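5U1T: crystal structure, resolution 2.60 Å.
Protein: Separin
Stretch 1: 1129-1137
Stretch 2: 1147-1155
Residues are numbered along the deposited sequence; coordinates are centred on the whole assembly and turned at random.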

# COMPACT_ATOMS: atom_id res chain seq x y z
N ASN A 1129 -15.34 2.61 -56.14
CA ASN A 1129 -15.03 2.40 -57.55
C ASN A 1129 -13.77 3.12 -58.03
O ASN A 1129 -13.59 3.33 -59.23
CB ASN A 1129 -16.20 2.80 -58.44
CG ASN A 1129 -16.22 2.01 -59.74
OD1 ASN A 1129 -15.83 0.83 -59.76
ND2 ASN A 1129 -16.66 2.63 -60.82
N LEU A 1130 -12.91 3.49 -57.08
CA LEU A 1130 -11.65 4.12 -57.43
C LEU A 1130 -10.75 3.15 -58.18
O LEU A 1130 -10.57 2.00 -57.78
CB LEU A 1130 -10.95 4.64 -56.18
CG LEU A 1130 -11.68 5.78 -55.50
CD1 LEU A 1130 -10.92 6.25 -54.25
CD2 LEU A 1130 -11.92 6.93 -56.47
N ASN A 1131 -10.21 3.64 -59.29
CA ASN A 1131 -9.27 2.88 -60.09
C ASN A 1131 -7.88 2.95 -59.46
O ASN A 1131 -6.98 3.62 -59.98
CB ASN A 1131 -9.27 3.41 -61.54
CG ASN A 1131 -8.32 2.64 -62.45
OD1 ASN A 1131 -8.17 1.42 -62.34
ND2 ASN A 1131 -7.68 3.37 -63.37
N ILE A 1132 -7.72 2.28 -58.32
CA ILE A 1132 -6.45 2.24 -57.60
C ILE A 1132 -6.16 0.85 -57.10
O ILE A 1132 -7.04 0.00 -57.04
CB ILE A 1132 -6.44 3.19 -56.38
CG1 ILE A 1132 -7.69 2.98 -55.52
CG2 ILE A 1132 -6.29 4.62 -56.83
CD1 ILE A 1132 -7.65 3.74 -54.22
N ASN A 1133 -4.89 0.63 -56.76
CA ASN A 1133 -4.52 -0.55 -55.99
C ASN A 1133 -4.28 -0.14 -54.55
O ASN A 1133 -3.75 0.94 -54.26
CB ASN A 1133 -3.26 -1.21 -56.54
CG ASN A 1133 -3.49 -1.90 -57.86
OD1 ASN A 1133 -4.62 -2.17 -58.25
ND2 ASN A 1133 -2.40 -2.21 -58.55
N VAL A 1134 -4.72 -1.01 -53.64
CA VAL A 1134 -4.40 -0.85 -52.23
C VAL A 1134 -3.73 -2.13 -51.79
O VAL A 1134 -4.35 -3.18 -51.75
CB VAL A 1134 -5.63 -0.54 -51.39
CG1 VAL A 1134 -5.22 0.13 -50.11
CG2 VAL A 1134 -6.57 0.37 -52.16
N ILE A 1135 -2.45 -2.04 -51.50
CA ILE A 1135 -1.64 -3.22 -51.27
C ILE A 1135 -1.03 -3.18 -49.88
O ILE A 1135 -0.29 -2.25 -49.55
CB ILE A 1135 -0.55 -3.33 -52.33
CG1 ILE A 1135 -1.20 -3.48 -53.70
CG2 ILE A 1135 0.37 -4.47 -52.04
CD1 ILE A 1135 -0.23 -3.54 -54.87
N THR A 1136 -1.35 -4.18 -49.05
CA THR A 1136 -0.76 -4.25 -47.72
C THR A 1136 0.56 -5.03 -47.80
O THR A 1136 0.73 -5.91 -48.67
CB THR A 1136 -1.73 -4.89 -46.68
OG1 THR A 1136 -2.02 -6.24 -47.06
CG2 THR A 1136 -3.04 -4.14 -46.65
N ILE A 1137 1.49 -4.63 -46.95
CA ILE A 1137 2.79 -5.28 -46.81
C ILE A 1137 2.99 -5.55 -45.31
O ILE A 1137 3.06 -4.62 -44.47
CB ILE A 1137 3.96 -4.43 -47.36
CG1 ILE A 1137 3.67 -3.98 -48.78
CG2 ILE A 1137 5.28 -5.18 -47.27
CD1 ILE A 1137 4.82 -3.24 -49.42
N LEU A 1147 3.83 -10.97 -46.40
CA LEU A 1147 2.39 -11.05 -46.58
C LEU A 1147 1.91 -9.89 -47.42
O LEU A 1147 1.97 -8.74 -46.98
CB LEU A 1147 1.66 -11.04 -45.24
CG LEU A 1147 1.86 -12.14 -44.21
CD1 LEU A 1147 0.93 -11.87 -43.06
CD2 LEU A 1147 1.59 -13.51 -44.82
N LEU A 1148 1.41 -10.19 -48.61
CA LEU A 1148 0.84 -9.17 -49.47
C LEU A 1148 -0.67 -9.36 -49.60
O LEU A 1148 -1.15 -10.48 -49.67
CB LEU A 1148 1.51 -9.24 -50.85
CG LEU A 1148 3.03 -9.32 -50.88
CD1 LEU A 1148 3.53 -9.33 -52.32
CD2 LEU A 1148 3.64 -8.16 -50.12
N SER A 1149 -1.41 -8.27 -49.63
CA SER A 1149 -2.82 -8.33 -50.02
C SER A 1149 -3.08 -7.17 -50.94
O SER A 1149 -2.35 -6.19 -50.93
CB SER A 1149 -3.75 -8.26 -48.81
OG SER A 1149 -3.52 -9.36 -47.96
N LYS A 1150 -4.12 -7.28 -51.74
CA LYS A 1150 -4.42 -6.24 -52.71
C LYS A 1150 -5.91 -6.05 -52.77
O LYS A 1150 -6.68 -6.99 -52.65
CB LYS A 1150 -3.87 -6.57 -54.10
CG LYS A 1150 -3.87 -5.39 -55.06
CD LYS A 1150 -3.98 -5.84 -56.52
CE LYS A 1150 -2.85 -6.77 -56.93
NZ LYS A 1150 -3.13 -7.62 -58.13
N LEU A 1151 -6.30 -4.80 -52.96
CA LEU A 1151 -7.69 -4.42 -52.98
C LEU A 1151 -7.93 -3.57 -54.22
O LEU A 1151 -7.46 -2.44 -54.30
CB LEU A 1151 -8.02 -3.67 -51.70
CG LEU A 1151 -9.47 -3.62 -51.25
CD1 LEU A 1151 -9.53 -3.63 -49.73
CD2 LEU A 1151 -10.16 -2.39 -51.83
N GLU A 1152 -8.63 -4.14 -55.20
CA GLU A 1152 -8.92 -3.43 -56.44
C GLU A 1152 -10.37 -2.96 -56.46
O GLU A 1152 -11.25 -3.69 -56.90
CB GLU A 1152 -8.63 -4.33 -57.66
CG GLU A 1152 -7.17 -4.70 -57.85
CD GLU A 1152 -6.98 -6.02 -58.61
OE1 GLU A 1152 -7.31 -7.09 -58.05
OE2 GLU A 1152 -6.50 -5.99 -59.76
N PRO A 1153 -10.62 -1.73 -55.99
CA PRO A 1153 -12.00 -1.23 -55.89
C PRO A 1153 -12.73 -1.27 -57.23
O PRO A 1153 -13.91 -1.63 -57.26
CB PRO A 1153 -11.83 0.22 -55.43
CG PRO A 1153 -10.43 0.32 -54.93
CD PRO A 1153 -9.63 -0.68 -55.70
N ARG A 1154 -12.05 -0.93 -58.32
CA ARG A 1154 -12.73 -0.85 -59.61
C ARG A 1154 -13.06 -2.26 -60.13
O ARG A 1154 -14.12 -2.47 -60.73
CB ARG A 1154 -11.87 -0.07 -60.62
CG ARG A 1154 -12.35 -0.10 -62.05
CD ARG A 1154 -13.47 0.91 -62.31
NE ARG A 1154 -13.11 2.23 -61.81
CZ ARG A 1154 -12.75 3.27 -62.56
NH1 ARG A 1154 -12.44 4.42 -61.99
NH2 ARG A 1154 -12.71 3.15 -63.88
N ARG A 1155 -12.18 -3.21 -59.87
CA ARG A 1155 -12.35 -4.60 -60.30
C ARG A 1155 -13.17 -5.41 -59.28
O ARG A 1155 -13.52 -6.56 -59.54
CB ARG A 1155 -10.98 -5.25 -60.52
CG ARG A 1155 -10.99 -6.59 -61.27
CD ARG A 1155 -11.69 -6.52 -62.65
NE ARG A 1155 -11.09 -7.41 -63.65
CZ ARG A 1155 -11.17 -8.75 -63.64
NH1 ARG A 1155 -11.83 -9.37 -62.64
NH2 ARG A 1155 -10.59 -9.48 -64.61

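The most unusual feature of this contact lies beyond its β-ladder, where the guanidinium of Arg1154 reaches back to a backbone carbonyl in the loop before the first strand. Arg1154 NE donates to Asn1129 O at 2.8 Å, and NH1 adds a weak bond to the same Asn1129 O at 3.2 Å, so one oxygen at the edge of the planar group receives both. Over one face of the guanidinium lies Asn1131 CB, 3.4 Å from Arg1154 NH1. A long, flexible arginine suits this exposed end: with chi2 and chi3 both p, its chain curls back to the loop, and more of its surface is covered by the other stretch than that of any other residue here.

The strands themselves run antiparallel, at 163°. Thr1136 N donates to Ser1149 O at 2.9 Å, and Ser1149 N returns a weak bond to Thr1136 O at 3.3 Å. Farther along, Leu1151 N lies 2.8 Å from Val1134 O and Val1134 N 3.2 Å from Leu1151 O, both hydrogen bonds, though this pair is looser. Between these pairs, Ile1135 and Lys1150 face each other without mutual backbone bonds; instead their CA atoms approach carbonyls, Ile1135 CA to Ser1149 O at 3.1 Å and Lys1150 CA to Val1134 O at 3.2 Å.

Side chains alternate between the sheet's faces. Val1134 and Leu1151 share one with Thr1136 and Ser1149; the β-branched valine packs close to the backbone, its CB 4.0 Å from Leu1151 CB, and Thr1136 OG1 lies 3.2 Å from Ser1149 CB. On the other face, the aliphatic part of Lys1150 serves as an apolar surface, its CG 3.6 Å from Ile1135 CG1.

Pro1153 follows the second strand. The Pro1153 ring is buried against the first stretch, with Pro1153 CG 3.9 Å from Ile1132 CG1 and Pro1153 CD 3.0 Å from Ile1132 O; a proline here has no amide hydrogen to offer a backbone partner.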